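Local coordinates for trafficking protein particle complex subunit 3 (Naegleria fowleri, PDB 6AQ3) that probably acts as a subunit of the TRAPP tethering complex in vesicle trafficking, carrying a covalently bound palmitate, at residues 33-38 with 144-149; 95-100 with 119-124; 107-112 with 178-183; 168-171 with 176-179. All coordinates share one frame; numbering follows the deposited sequence.

Contact 1: residues 33-38 with 144-149; sequences MTYGSL and SNIICG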
loop_
_atom_site.group_PDB
_atom_site.type_symbol
_atom_site.label_atom_id
_atom_site.label_comp_id
_atom_site.label_asym_id
_atom_site.label_seq_id
_atom_site.Cartn_x
_atom_site.Cartn_y
_atom_site.Cartn_z
ATOM N N MET C 33 -2.731 -2.954 -4.703
ATOM C CA MET C 33 -1.642 -3.273 -5.626
ATOM C C MET C 33 -0.269 -3.109 -4.977
ATOM O O MET C 33 0.644 -3.904 -5.238
ATOM C CB MET C 33 -1.746 -2.437 -6.905
ATOM C CG MET C 33 -2.891 -2.852 -7.809
ATOM S SD MET C 33 -2.937 -1.922 -9.369
ATOM C CE MET C 33 -3.581 -0.321 -8.891
ATOM N N THR C 34 -0.097 -2.089 -4.140
ATOM C CA THR C 34 1.168 -1.933 -3.438
ATOM C C THR C 34 1.416 -3.122 -2.517
ATOM O O THR C 34 2.505 -3.702 -2.518
ATOM C CB THR C 34 1.174 -0.629 -2.641
ATOM O OG1 THR C 34 0.947 0.472 -3.528
ATOM C CG2 THR C 34 2.499 -0.443 -1.921
ATOM N N TYR C 35 0.408 -3.493 -1.721
ATOM C CA TYR C 35 0.508 -4.674 -0.869
ATOM C C TYR C 35 0.759 -5.921 -1.702
ATOM O O TYR C 35 1.606 -6.751 -1.347
ATOM C CB TYR C 35 -0.767 -4.829 -0.025
ATOM C CG TYR C 35 -0.718 -6.009 0.935
ATOM C CD1 TYR C 35 0.198 -6.025 1.986
ATOM C CD2 TYR C 35 -1.572 -7.092 0.799
ATOM C CE1 TYR C 35 0.271 -7.084 2.862
ATOM C CE2 TYR C 35 -1.511 -8.170 1.683
ATOM C CZ TYR C 35 -0.579 -8.150 2.721
ATOM O OH TYR C 35 -0.476 -9.197 3.617
ATOM N N GLY C 36 0.068 -6.035 -2.847
ATOM C CA GLY C 36 0.279 -7.180 -3.725
ATOM C C GLY C 36 1.706 -7.301 -4.225
ATOM O O GLY C 36 2.247 -8.409 -4.308
ATOM N N SER C 37 2.346 -6.163 -4.541
ATOM C CA SER C 37 3.757 -6.199 -4.921
ATOM C C SER C 37 4.629 -6.692 -3.766
ATOM O O SER C 37 5.669 -7.319 -3.994
ATOM C CB SER C 37 4.238 -4.815 -5.366
ATOM O OG SER C 37 3.390 -4.249 -6.346
ATOM N N LEU C 38 4.257 -6.359 -2.530
ATOM C CA LEU C 38 5.003 -6.838 -1.369
ATOM C C LEU C 38 4.893 -8.355 -1.240
ATOM O O LEU C 38 5.911 -9.047 -1.122
ATOM C CB LEU C 38 4.508 -6.136 -0.098
ATOM C CG LEU C 38 4.995 -6.687 1.257
ATOM C CD1 LEU C 38 6.528 -6.658 1.385
ATOM C CD2 LEU C 38 4.372 -5.902 2.380
ATOM N N SER C 144 -3.406 -12.046 3.303
ATOM C CA SER C 144 -3.729 -10.816 4.022
ATOM C C SER C 144 -3.286 -10.823 5.482
ATOM O O SER C 144 -3.861 -10.085 6.289
ATOM C CB SER C 144 -5.227 -10.555 3.978
ATOM O OG SER C 144 -5.652 -10.349 2.663
ATOM N N ASN C 145 -2.237 -11.580 5.824
ATOM C CA ASN C 145 -1.878 -11.753 7.228
ATOM C C ASN C 145 -1.489 -10.445 7.899
ATOM O O ASN C 145 -1.576 -10.342 9.135
ATOM C CB ASN C 145 -0.735 -12.750 7.373
ATOM C CG ASN C 145 -0.911 -13.650 8.590
ATOM O OD1 ASN C 145 -2.038 -13.910 9.006
ATOM N ND2 ASN C 145 0.196 -14.157 9.140
ATOM N N ILE C 146 -1.110 -9.431 7.112
ATOM C CA ILE C 146 -0.812 -8.115 7.665
ATOM C C ILE C 146 -1.960 -7.605 8.538
ATOM O O ILE C 146 -1.738 -6.815 9.462
ATOM C CB ILE C 146 -0.481 -7.139 6.525
ATOM C CG1 ILE C 146 0.207 -5.896 7.074
ATOM C CG2 ILE C 146 -1.757 -6.727 5.798
ATOM C CD1 ILE C 146 0.961 -5.124 6.011
ATOM N N ILE C 147 -3.200 -8.029 8.255
ATOM C CA ILE C 147 -4.346 -7.595 9.057
ATOM C C ILE C 147 -4.223 -8.082 10.498
ATOM O O ILE C 147 -4.549 -7.354 11.445
ATOM C CB ILE C 147 -5.673 -8.062 8.415
ATOM C CG1 ILE C 147 -5.844 -7.446 7.018
ATOM C CG2 ILE C 147 -6.888 -7.664 9.289
ATOM C CD1 ILE C 147 -7.119 -7.869 6.317
ATOM N N CYS C 148 -3.769 -9.319 10.693
ATOM C CA CYS C 148 -3.657 -9.837 12.050
ATOM C C CYS C 148 -2.670 -9.021 12.877
ATOM O O CYS C 148 -2.925 -8.728 14.056
ATOM C CB CYS C 148 -3.241 -11.305 12.018
ATOM S SG CYS C 148 -4.482 -12.358 11.260
ATOM N N GLY C 149 -1.548 -8.631 12.268
ATOM C CA GLY C 149 -0.560 -7.843 12.988
ATOM C C GLY C 149 -1.080 -6.475 13.365
ATOM O O GLY C 149 -0.819 -5.983 14.471
#
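Tyr-35 and Ser-144 mark the nearest approach of the two backbones, yet their CA atoms remain 8.9 Å apart, so the contact depends on the long Tyr-35 side chain, which reaches side-chain and backbone atoms alike. Residues 33-38 are a run of helix 25-42, whereas 144-149 lead from a turn into helix 146-157, where Ile-147 N bonds to Ser-144 O. Two helices of the Bet3-type TRAPP component fold, whose helices lie on an antiparallel sheet, meet here. Tyr-35 carries nearly all of the contact from its side. Its CG stands anti to the backbone N (chi1 -178°), which drives the ring outward toward 144-149. There the phenol runs alongside Ile-146, the two side chains passing in opposite directions. The methyl CG2 of Ile-146 approaches the ring obliquely, at 3.6 Å from both CE1 and CZ of Tyr-35, and the branch carbon follows, Ile-146 CB being 3.7 Å from Tyr-35 CE1. Ile-146 CD1 also meets Tyr-35 CE1, at 3.8 Å. Tyr-35 OH lies beside the isoleucine and also 3.7 Å from Ser-144 CA, and its polar need is met by a hydrogen bond with Tyr-143 O just before the turn. Leu-56 and Leu-126 also pack on the buried ring, as does Thr-34 of the second subunit, while Ile-146 lies about 4 Å from a bound palmitic acid. One tyrosine thus touches both the dimer interface and a wall residue of the lipid pocket. At its outer end, Tyr-35 OH comes 3.5 Å from Ile-146 CG2.

Contact 2: residues 95-100 with 119-124; sequences VAFKMF and IVFDEN. With PLM (palmitic acid), chain N.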
loop_
_atom_site.group_PDB
_atom_site.type_symbol
_atom_site.label_atom_id
_atom_site.label_comp_id
_atom_site.label_asym_id
_atom_site.label_seq_id
_atom_site.Cartn_x
_atom_site.Cartn_y
_atom_site.Cartn_z
ATOM N N VAL C 95 -16.230 -0.752 12.589
ATOM C CA VAL C 95 -15.709 0.600 12.369
ATOM C C VAL C 95 -14.362 0.575 11.644
ATOM O O VAL C 95 -14.228 1.137 10.557
ATOM C CB VAL C 95 -15.634 1.395 13.694
ATOM C CG1 VAL C 95 -15.128 2.824 13.470
ATOM C CG2 VAL C 95 -17.006 1.452 14.352
ATOM N N ALA C 96 -13.357 -0.082 12.228
ATOM C CA ALA C 96 -12.013 -0.089 11.649
ATOM C C ALA C 96 -11.997 -0.701 10.251
ATOM O O ALA C 96 -11.349 -0.174 9.336
ATOM C CB ALA C 96 -11.044 -0.837 12.565
ATOM N N PHE C 97 -12.652 -1.851 10.085
ATOM C CA PHE C 97 -12.633 -2.517 8.790
ATOM C C PHE C 97 -13.241 -1.634 7.705
ATOM O O PHE C 97 -12.726 -1.578 6.581
ATOM C CB PHE C 97 -13.356 -3.860 8.902
ATOM C CG PHE C 97 -12.425 -5.012 9.158
ATOM C CD1 PHE C 97 -11.538 -4.973 10.229
ATOM C CD2 PHE C 97 -12.456 -6.144 8.365
ATOM C CE1 PHE C 97 -10.662 -6.033 10.474
ATOM C CE2 PHE C 97 -11.600 -7.219 8.620
ATOM C CZ PHE C 97 -10.703 -7.158 9.677
ATOM N N LYS C 98 -14.298 -0.888 8.037
ATOM C CA LYS C 98 -14.881 0.022 7.058
ATOM C C LYS C 98 -13.948 1.191 6.780
ATOM O O LYS C 98 -13.730 1.559 5.622
ATOM C CB LYS C 98 -16.235 0.531 7.552
ATOM C CG LYS C 98 -17.342 -0.518 7.556
ATOM C CD LYS C 98 -18.671 0.093 8.020
ATOM C CE LYS C 98 -19.859 -0.845 7.810
ATOM N NZ LYS C 98 -19.886 -2.000 8.744
ATOM N N MET C 99 -13.338 1.735 7.827
ATOM C CA MET C 99 -12.505 2.926 7.701
ATOM C C MET C 99 -11.234 2.643 6.902
ATOM O O MET C 99 -10.812 3.471 6.085
ATOM C CB MET C 99 -12.171 3.438 9.104
ATOM C CG MET C 99 -11.142 4.549 9.206
ATOM S SD MET C 99 -10.859 5.004 10.941
ATOM C CE MET C 99 -12.540 5.260 11.502
ATOM N N PHE C 100 -10.610 1.478 7.115
ATOM C CA PHE C 100 -9.317 1.177 6.513
ATOM C C PHE C 100 -9.401 0.351 5.232
ATOM O O PHE C 100 -8.620 0.586 4.302
ATOM C CB PHE C 100 -8.432 0.446 7.528
ATOM C CG PHE C 100 -8.091 1.283 8.730
ATOM C CD1 PHE C 100 -7.376 2.465 8.588
ATOM C CD2 PHE C 100 -8.485 0.894 10.000
ATOM C CE1 PHE C 100 -7.058 3.242 9.687
ATOM C CE2 PHE C 100 -8.174 1.670 11.110
ATOM C CZ PHE C 100 -7.457 2.843 10.954
ATOM N N ILE C 119 -13.682 -12.785 13.553
ATOM C CA ILE C 119 -14.157 -11.744 12.648
ATOM C C ILE C 119 -14.297 -12.403 11.281
ATOM O O ILE C 119 -13.303 -12.843 10.693
ATOM C CB ILE C 119 -13.187 -10.545 12.599
ATOM C CG1 ILE C 119 -13.060 -9.868 13.971
ATOM C CG2 ILE C 119 -13.646 -9.521 11.591
ATOM C CD1 ILE C 119 -12.016 -8.743 14.024
ATOM N N VAL C 120 -15.524 -12.493 10.778
ATOM C CA VAL C 120 -15.793 -13.160 9.507
ATOM C C VAL C 120 -16.252 -12.138 8.479
ATOM O O VAL C 120 -17.002 -11.211 8.802
ATOM C CB VAL C 120 -16.839 -14.287 9.660
ATOM C CG1 VAL C 120 -16.278 -15.426 10.514
ATOM C CG2 VAL C 120 -18.119 -13.755 10.251
ATOM N N PHE C 121 -15.805 -12.317 7.234
ATOM C CA PHE C 121 -16.172 -11.425 6.141
ATOM C C PHE C 121 -16.022 -12.163 4.814
ATOM O O PHE C 121 -15.164 -13.040 4.686
ATOM C CB PHE C 121 -15.335 -10.130 6.137
ATOM C CG PHE C 121 -13.859 -10.331 6.310
ATOM C CD1 PHE C 121 -13.316 -10.668 7.543
ATOM C CD2 PHE C 121 -12.999 -10.113 5.238
ATOM C CE1 PHE C 121 -11.953 -10.811 7.699
ATOM C CE2 PHE C 121 -11.632 -10.255 5.374
ATOM C CZ PHE C 121 -11.097 -10.607 6.602
ATOM N N ASP C 122 -16.902 -11.856 3.860
ATOM C CA ASP C 122 -16.890 -12.544 2.572
ATOM C C ASP C 122 -16.116 -11.818 1.469
ATOM O O ASP C 122 -15.790 -12.455 0.461
ATOM C CB ASP C 122 -18.321 -12.887 2.108
ATOM C CG ASP C 122 -19.213 -11.677 1.899
ATOM O OD1 ASP C 122 -18.795 -10.545 2.228
ATOM O OD2 ASP C 122 -20.354 -11.885 1.395
ATOM N N GLU C 123 -15.828 -10.519 1.604
ATOM C CA GLU C 123 -15.109 -9.782 0.564
ATOM C C GLU C 123 -13.884 -9.089 1.145
ATOM O O GLU C 123 -13.883 -8.662 2.298
ATOM C CB GLU C 123 -16.002 -8.734 -0.114
ATOM N N ASN C 124 -12.834 -8.984 0.337
ATOM C CA ASN C 124 -11.596 -8.354 0.776
ATOM C C ASN C 124 -10.869 -7.697 -0.394
ATOM O O ASN C 124 -10.282 -8.400 -1.234
ATOM C CB ASN C 124 -10.674 -9.379 1.450
ATOM C CG ASN C 124 -9.383 -8.751 1.978
ATOM O OD1 ASN C 124 -9.109 -7.570 1.759
ATOM N ND2 ASN C 124 -8.578 -9.550 2.658
HETATM C C1 PLM N . -10.430 -0.242 21.694
HETATM O O2 PLM N . -10.362 -1.428 22.128
HETATM C C2 PLM N . -10.488 0.090 20.105
HETATM C C3 PLM N . -10.125 -1.031 19.108
HETATM C C4 PLM N . -8.846 -0.767 18.290
HETATM C C5 PLM N . -9.044 -0.683 16.754
HETATM C C6 PLM N . -7.809 -1.140 15.939
HETATM C C7 PLM N . -7.932 -0.977 14.404
HETATM C C8 PLM N . -7.608 -2.261 13.597
HETATM C C9 PLM N . -7.489 -2.020 12.073
HETATM C CA PLM N . -7.779 -3.270 11.186
HETATM C CB PLM N . -7.593 -3.030 9.667
HETATM C CC PLM N . -6.232 -3.522 9.112
HETATM C CD PLM N . -5.783 -2.791 7.828
HETATM C CE PLM N . -4.790 -3.582 6.938
HETATM C CF PLM N . -3.995 -2.677 5.966
HETATM C CG PLM N . -3.346 -3.424 4.788
#
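Ile-119, on strand 116-121, opens the contact by placing its CG2 over one face of the Phe-97 ring, 4.2 Å from Phe-97 CZ. Here the sheet of the TRAPP component fold packs against helix 85-101. Val-120 points away from the helix, as strand geometry requires, and touches Glu-178 and Gln-176 instead. Phe-121 returns to the helix side and forms a T-shaped (edge-to-face) pair with Phe-97. The evidence is an interplanar angle of 73° with centroids 5.4 Å apart. Phe-97 supplies the edge, its CE2 standing over the Phe-121 face, displaced toward the rim and 3.7 Å from Phe-121 CE1. With chi1 at 47°, Phe-121 CG sits between the backbone N and carbonyl carbon, and from there the ring offers its face to Phe-97, while Glu-123 O lies at the edge of that ring, in its plane. Asn-124 lies beyond the contact, its OD1 hydrogen-bonded to Leu-126 N. The helix has a second task, since it lines the palmitic acid chain. Phe-97 therefore sits between sheet and lipid, with its CE1 4.1 Å from palmitate atom CA. Ala-96 CB comes 3.6 Å from palmitate C7, and Phe-100 CD2 lies 3.7 Å from palmitate C9.

Contact 3: residues 107-112 with 178-183; sequences VTNWSK and EIRVRL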
loop_
_atom_site.group_PDB
_atom_site.type_symbol
_atom_site.label_atom_id
_atom_site.label_comp_id
_atom_site.label_asym_id
_atom_site.label_seq_id
_atom_site.Cartn_x
_atom_site.Cartn_y
_atom_site.Cartn_z
ATOM N N VAL C 107 -19.017 -10.541 13.709
ATOM C CA VAL C 107 -18.451 -11.236 14.864
ATOM C C VAL C 107 -19.253 -12.501 15.148
ATOM O O VAL C 107 -20.480 -12.444 15.294
ATOM C CB VAL C 107 -18.452 -10.338 16.112
ATOM C CG1 VAL C 107 -17.910 -11.104 17.306
ATOM C CG2 VAL C 107 -17.628 -9.090 15.879
ATOM N N THR C 108 -18.554 -13.621 15.322
ATOM C CA THR C 108 -19.182 -14.906 15.604
ATOM C C THR C 108 -18.244 -15.727 16.474
ATOM O O THR C 108 -17.149 -15.284 16.839
ATOM C CB THR C 108 -19.476 -15.724 14.336
ATOM O OG1 THR C 108 -18.236 -16.177 13.773
ATOM C CG2 THR C 108 -20.242 -14.923 13.288
ATOM N N ASN C 109 -18.703 -16.934 16.815
ATOM C CA ASN C 109 -17.896 -17.942 17.507
ATOM C C ASN C 109 -17.294 -17.398 18.800
ATOM O O ASN C 109 -16.114 -17.599 19.094
ATOM C CB ASN C 109 -16.792 -18.479 16.588
ATOM C CG ASN C 109 -17.325 -19.026 15.269
ATOM O OD1 ASN C 109 -16.623 -19.023 14.253
ATOM N ND2 ASN C 109 -18.560 -19.510 15.281
ATOM N N TRP C 110 -18.119 -16.709 19.586
ATOM C CA TRP C 110 -17.671 -16.246 20.890
ATOM C C TRP C 110 -17.312 -17.427 21.778
ATOM O O TRP C 110 -17.938 -18.486 21.712
ATOM C CB TRP C 110 -18.759 -15.425 21.588
ATOM C CG TRP C 110 -18.840 -14.039 21.141
ATOM C CD1 TRP C 110 -19.724 -13.513 20.255
ATOM C CD2 TRP C 110 -17.983 -12.970 21.546
ATOM N NE1 TRP C 110 -19.484 -12.170 20.091
ATOM C CE2 TRP C 110 -18.412 -11.814 20.867
ATOM C CE3 TRP C 110 -16.892 -12.879 22.423
ATOM C CZ2 TRP C 110 -17.786 -10.584 21.025
ATOM C CZ3 TRP C 110 -16.265 -11.665 22.573
ATOM C CH2 TRP C 110 -16.717 -10.527 21.881
ATOM N N SER C 111 -16.284 -17.253 22.596
ATOM C CA SER C 111 -16.043 -18.231 23.639
ATOM C C SER C 111 -16.953 -17.948 24.830
ATOM O O SER C 111 -17.480 -16.845 24.998
ATOM C CB SER C 111 -14.576 -18.215 24.068
ATOM O OG SER C 111 -14.224 -16.968 24.627
ATOM N N LYS C 112 -17.141 -18.968 25.665
ATOM C CA LYS C 112 -18.017 -18.791 26.817
ATOM C C LYS C 112 -17.528 -17.649 27.695
ATOM O O LYS C 112 -18.318 -16.797 28.109
ATOM C CB LYS C 112 -18.125 -20.092 27.621
ATOM N N GLU C 178 -12.088 -15.673 7.892
ATOM C CA GLU C 178 -12.302 -15.704 9.325
ATOM C C GLU C 178 -10.982 -15.419 10.008
ATOM O O GLU C 178 -9.982 -16.084 9.725
ATOM C CB GLU C 178 -12.852 -17.057 9.784
ATOM C CG GLU C 178 -12.897 -17.182 11.328
ATOM C CD GLU C 178 -13.499 -18.491 11.818
ATOM O OE1 GLU C 178 -13.902 -19.328 10.977
ATOM O OE2 GLU C 178 -13.565 -18.682 13.055
ATOM N N ILE C 179 -10.988 -14.443 10.910
ATOM C CA ILE C 179 -9.826 -14.086 11.713
ATOM C C ILE C 179 -10.186 -14.280 13.187
ATOM O O ILE C 179 -11.226 -13.795 13.642
ATOM C CB ILE C 179 -9.393 -12.636 11.432
ATOM C CG1 ILE C 179 -8.857 -12.527 10.006
ATOM C CG2 ILE C 179 -8.343 -12.206 12.442
ATOM C CD1 ILE C 179 -8.544 -11.107 9.555
ATOM N N ARG C 180 -9.339 -14.997 13.918
ATOM C CA ARG C 180 -9.553 -15.317 15.319
ATOM C C ARG C 180 -8.779 -14.330 16.180
ATOM O O ARG C 180 -7.608 -14.055 15.905
ATOM C CB ARG C 180 -9.078 -16.733 15.635
ATOM C CG ARG C 180 -9.513 -17.275 17.001
ATOM C CD ARG C 180 -11.016 -17.431 17.001
ATOM N NE ARG C 180 -11.509 -18.187 18.139
ATOM C CZ ARG C 180 -12.797 -18.348 18.419
ATOM N NH1 ARG C 180 -13.721 -17.812 17.634
ATOM N NH2 ARG C 180 -13.162 -19.053 19.485
ATOM N N VAL C 181 -9.426 -13.809 17.220
ATOM C CA VAL C 181 -8.800 -12.872 18.150
ATOM C C VAL C 181 -8.970 -13.437 19.551
ATOM O O VAL C 181 -10.106 -13.628 20.002
ATOM C CB VAL C 181 -9.416 -11.463 18.064
ATOM C CG1 VAL C 181 -8.630 -10.505 18.922
ATOM C CG2 VAL C 181 -9.465 -10.967 16.592
ATOM N N ARG C 182 -7.851 -13.676 20.249
ATOM C CA ARG C 182 -7.843 -14.275 21.584
ATOM C C ARG C 182 -7.065 -13.405 22.565
ATOM O O ARG C 182 -5.941 -12.983 22.274
ATOM C CB ARG C 182 -7.258 -15.688 21.534
ATOM C CG ARG C 182 -8.108 -16.603 20.660
ATOM C CD ARG C 182 -7.610 -18.030 20.540
ATOM N NE ARG C 182 -6.406 -18.114 19.714
ATOM C CZ ARG C 182 -5.175 -18.298 20.182
ATOM N NH1 ARG C 182 -4.968 -18.434 21.495
ATOM N NH2 ARG C 182 -4.155 -18.361 19.324
ATOM N N LEU C 183 -7.677 -13.124 23.718
ATOM C CA LEU C 183 -7.028 -12.350 24.771
ATOM C C LEU C 183 -6.084 -13.219 25.605
ATOM O O LEU C 183 -6.487 -14.257 26.140
ATOM C CB LEU C 183 -8.075 -11.718 25.686
ATOM C CG LEU C 183 -7.481 -11.055 26.928
ATOM C CD1 LEU C 183 -6.797 -9.765 26.498
ATOM C CD2 LEU C 183 -8.538 -10.775 27.992
#
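Asn-109 O is the acceptor on which this contact turns, and the guanidinium of Arg-180 is its donor. Arg-180 NH1 gives the stronger bond to Asn-109 O, 2.8 Å long with an N-H...O angle of 146°. The second, from Arg-180 NH2 to Asn-109 O, is weak at 3.3 Å. The oxygen faces the edge of the guanidinium rather than its flat side, although it lies 20° out of the group's plane. Both terminal nitrogens have further partners: NH1 also bonds with Ser-118 OG, and NH2 forms a salt bridge with Glu-116 OE2. A charged group is thus shared among a carbonyl, a hydroxyl and a carboxylate, which probably fixes its rotation. Strand 116-121, the source of the last two partners, runs between the two segments in the antiparallel sheet, so the arginine reaches across a whole strand to the turn that follows strand 106-108. Its chain bends at chi2 (66°), which lifts the guanidinium toward that turn. Asn-109 has positive backbone torsions, placing it in the left-handed helical region where the strand ends. Asn-109 CB packs 3.3 Å from Arg-180 NH1. Beside it, the extended chain of Glu-178 brings a carboxylate up to the same turn, and Glu-178 OE2 is satisfied by Ser-118 OG. Ser-111 OG, two residues on from Asn-109, is hydrogen-bonded with Asp-113 OD1 and with Glu-116 N.

Contact 4: residues 168-171 with 176-179; sequences KCPL and QSEI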
loop_
_atom_site.group_PDB
_atom_site.type_symbol
_atom_site.label_atom_id
_atom_site.label_comp_id
_atom_site.label_asym_id
_atom_site.label_seq_id
_atom_site.Cartn_x
_atom_site.Cartn_y
_atom_site.Cartn_z
ATOM N N LYS C 168 -9.633 -19.009 8.065
ATOM C CA LYS C 168 -10.239 -19.341 6.786
ATOM C C LYS C 168 -10.030 -18.172 5.835
ATOM O O LYS C 168 -10.113 -17.016 6.254
ATOM C CB LYS C 168 -11.731 -19.665 6.956
ATOM C CG LYS C 168 -11.971 -20.996 7.651
ATOM C CD LYS C 168 -13.405 -21.198 8.112
ATOM C CE LYS C 168 -14.356 -21.350 6.936
ATOM N NZ LYS C 168 -15.712 -21.806 7.365
ATOM N N CYS C 169 -9.734 -18.476 4.559
ATOM C CA CYS C 169 -9.538 -17.466 3.504
ATOM C C CYS C 169 -10.023 -18.023 2.166
ATOM O O CYS C 169 -9.652 -19.152 1.807
ATOM C CB CYS C 169 -8.067 -17.039 3.391
ATOM S SG CYS C 169 -7.718 -15.588 2.306
ATOM N N PRO C 170 -10.861 -17.288 1.433
ATOM C CA PRO C 170 -11.344 -17.805 0.136
ATOM C C PRO C 170 -10.249 -18.077 -0.885
ATOM O O PRO C 170 -10.433 -18.944 -1.747
ATOM C CB PRO C 170 -12.324 -16.718 -0.345
ATOM C CG PRO C 170 -12.224 -15.602 0.617
ATOM C CD PRO C 170 -11.650 -16.142 1.898
ATOM N N LEU C 171 -9.099 -17.409 -0.807
ATOM C CA LEU C 171 -8.019 -17.760 -1.725
ATOM C C LEU C 171 -7.553 -19.199 -1.546
ATOM O O LEU C 171 -6.932 -19.756 -2.459
ATOM C CB LEU C 171 -6.812 -16.824 -1.549
ATOM C CG LEU C 171 -7.034 -15.354 -1.898
ATOM C CD1 LEU C 171 -5.792 -14.554 -1.578
ATOM C CD2 LEU C 171 -7.390 -15.246 -3.382
ATOM N N GLN C 176 -15.446 -18.208 3.275
ATOM C CA GLN C 176 -15.341 -16.832 3.739
ATOM C C GLN C 176 -13.994 -16.647 4.423
ATOM O O GLN C 176 -13.260 -17.607 4.669
ATOM C CB GLN C 176 -16.486 -16.503 4.701
ATOM C CG GLN C 176 -16.404 -17.291 5.991
ATOM C CD GLN C 176 -17.571 -17.017 6.919
ATOM O OE1 GLN C 176 -18.619 -16.546 6.487
ATOM N NE2 GLN C 176 -17.406 -17.345 8.193
ATOM N N SER C 177 -13.699 -15.398 4.771
ATOM C CA SER C 177 -12.546 -15.088 5.604
ATOM C C SER C 177 -12.965 -15.130 7.057
ATOM O O SER C 177 -14.063 -14.691 7.410
ATOM C CB SER C 177 -11.948 -13.716 5.284
ATOM O OG SER C 177 -11.370 -13.717 3.998
ATOM N N GLU C 178 -12.088 -15.673 7.892
ATOM C CA GLU C 178 -12.302 -15.704 9.325
ATOM C C GLU C 178 -10.982 -15.419 10.008
ATOM O O GLU C 178 -9.982 -16.084 9.725
ATOM C CB GLU C 178 -12.852 -17.057 9.784
ATOM C CG GLU C 178 -12.897 -17.182 11.328
ATOM C CD GLU C 178 -13.499 -18.491 11.818
ATOM O OE1 GLU C 178 -13.902 -19.328 10.977
ATOM O OE2 GLU C 178 -13.565 -18.682 13.055
ATOM N N ILE C 179 -10.988 -14.443 10.910
ATOM C CA ILE C 179 -9.826 -14.086 11.713
ATOM C C ILE C 179 -10.186 -14.280 13.187
ATOM O O ILE C 179 -11.226 -13.795 13.642
ATOM C CB ILE C 179 -9.393 -12.636 11.432
ATOM C CG1 ILE C 179 -8.857 -12.527 10.006
ATOM C CG2 ILE C 179 -8.343 -12.206 12.442
ATOM C CD1 ILE C 179 -8.544 -11.107 9.555
#
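Lys-168 and Glu-178 are an antiparallel hydrogen-bonded pair with CA atoms 4.9 Å apart. Glu-178 N gives the firmer bond, 2.9 Å to Lys-168 O at an N-H...O angle of 158°; the return bond from Lys-168 N to Glu-178 O is straight but weak at 3.4 Å. Lys-168 O is further approached by a CA-H...O contact, with Ser-177 CA 3.2 Å from it. The two side chains of the pair rise from the same face of the sheet and cross obliquely. Lysine methylenes rather than its ammonium do the touching: Lys-168 CD lies 3.5 Å from Glu-178 OE1, and a bend at chi3 (68°) turns the chain's end elsewhere. Lys-168 NZ forms a salt bridge with Asp-175 OD1 instead, leaving 4.7 Å between it and Glu-178 OE1, a separation at which the opposite charges may still attract. The other carboxylate oxygen, Glu-178 OE2, is hydrogen-bonded with Ser-118 OG. These segments are the closing end of a beta hairpin, strands 160-168 and 177-186 joined by a short connection. Past the pair the first strand peels off: Cys-169 N is taken up by Asp-174 OD2 of that connection, and Pro-170 enters a 3-10 turn. The proline ring lies against the start of the returning strand, Pro-170 CD being 3.5 Å from Gln-176 C and 3.2 Å from Ser-177 OG. The serine hydroxyl reaches it because OG stands anti to its carbonyl carbon (chi1 -68°). Tyr-166 and Phe-121 flank Ser-177 within the sheet.

In the fold
Contacts 2, 3 and 4 all reach one antiparallel sheet, ordered 106-108, 116-121, 177-186, 160-168. Contacts 3 and 4 share Glu-178 and Ile-179 on strand 177-186, with centres about 14 Å apart; contacts 2 and 4 are the nearest two, their centres about 12 Å apart. Contact 1 lies in the helical layer, about 22 Å between centres from contact 3 and across the chain's centre from it. Along the chain, contact 2 falls within the span of contact 1, contact 3 crosses both, and contact 4 opens last, ending on the same strand as contact 3. Ile-147 packs on Phe-97 and Ile-179, tying helices to sheet around the palmitate, while contacts 1 and 2 also meet the second subunit.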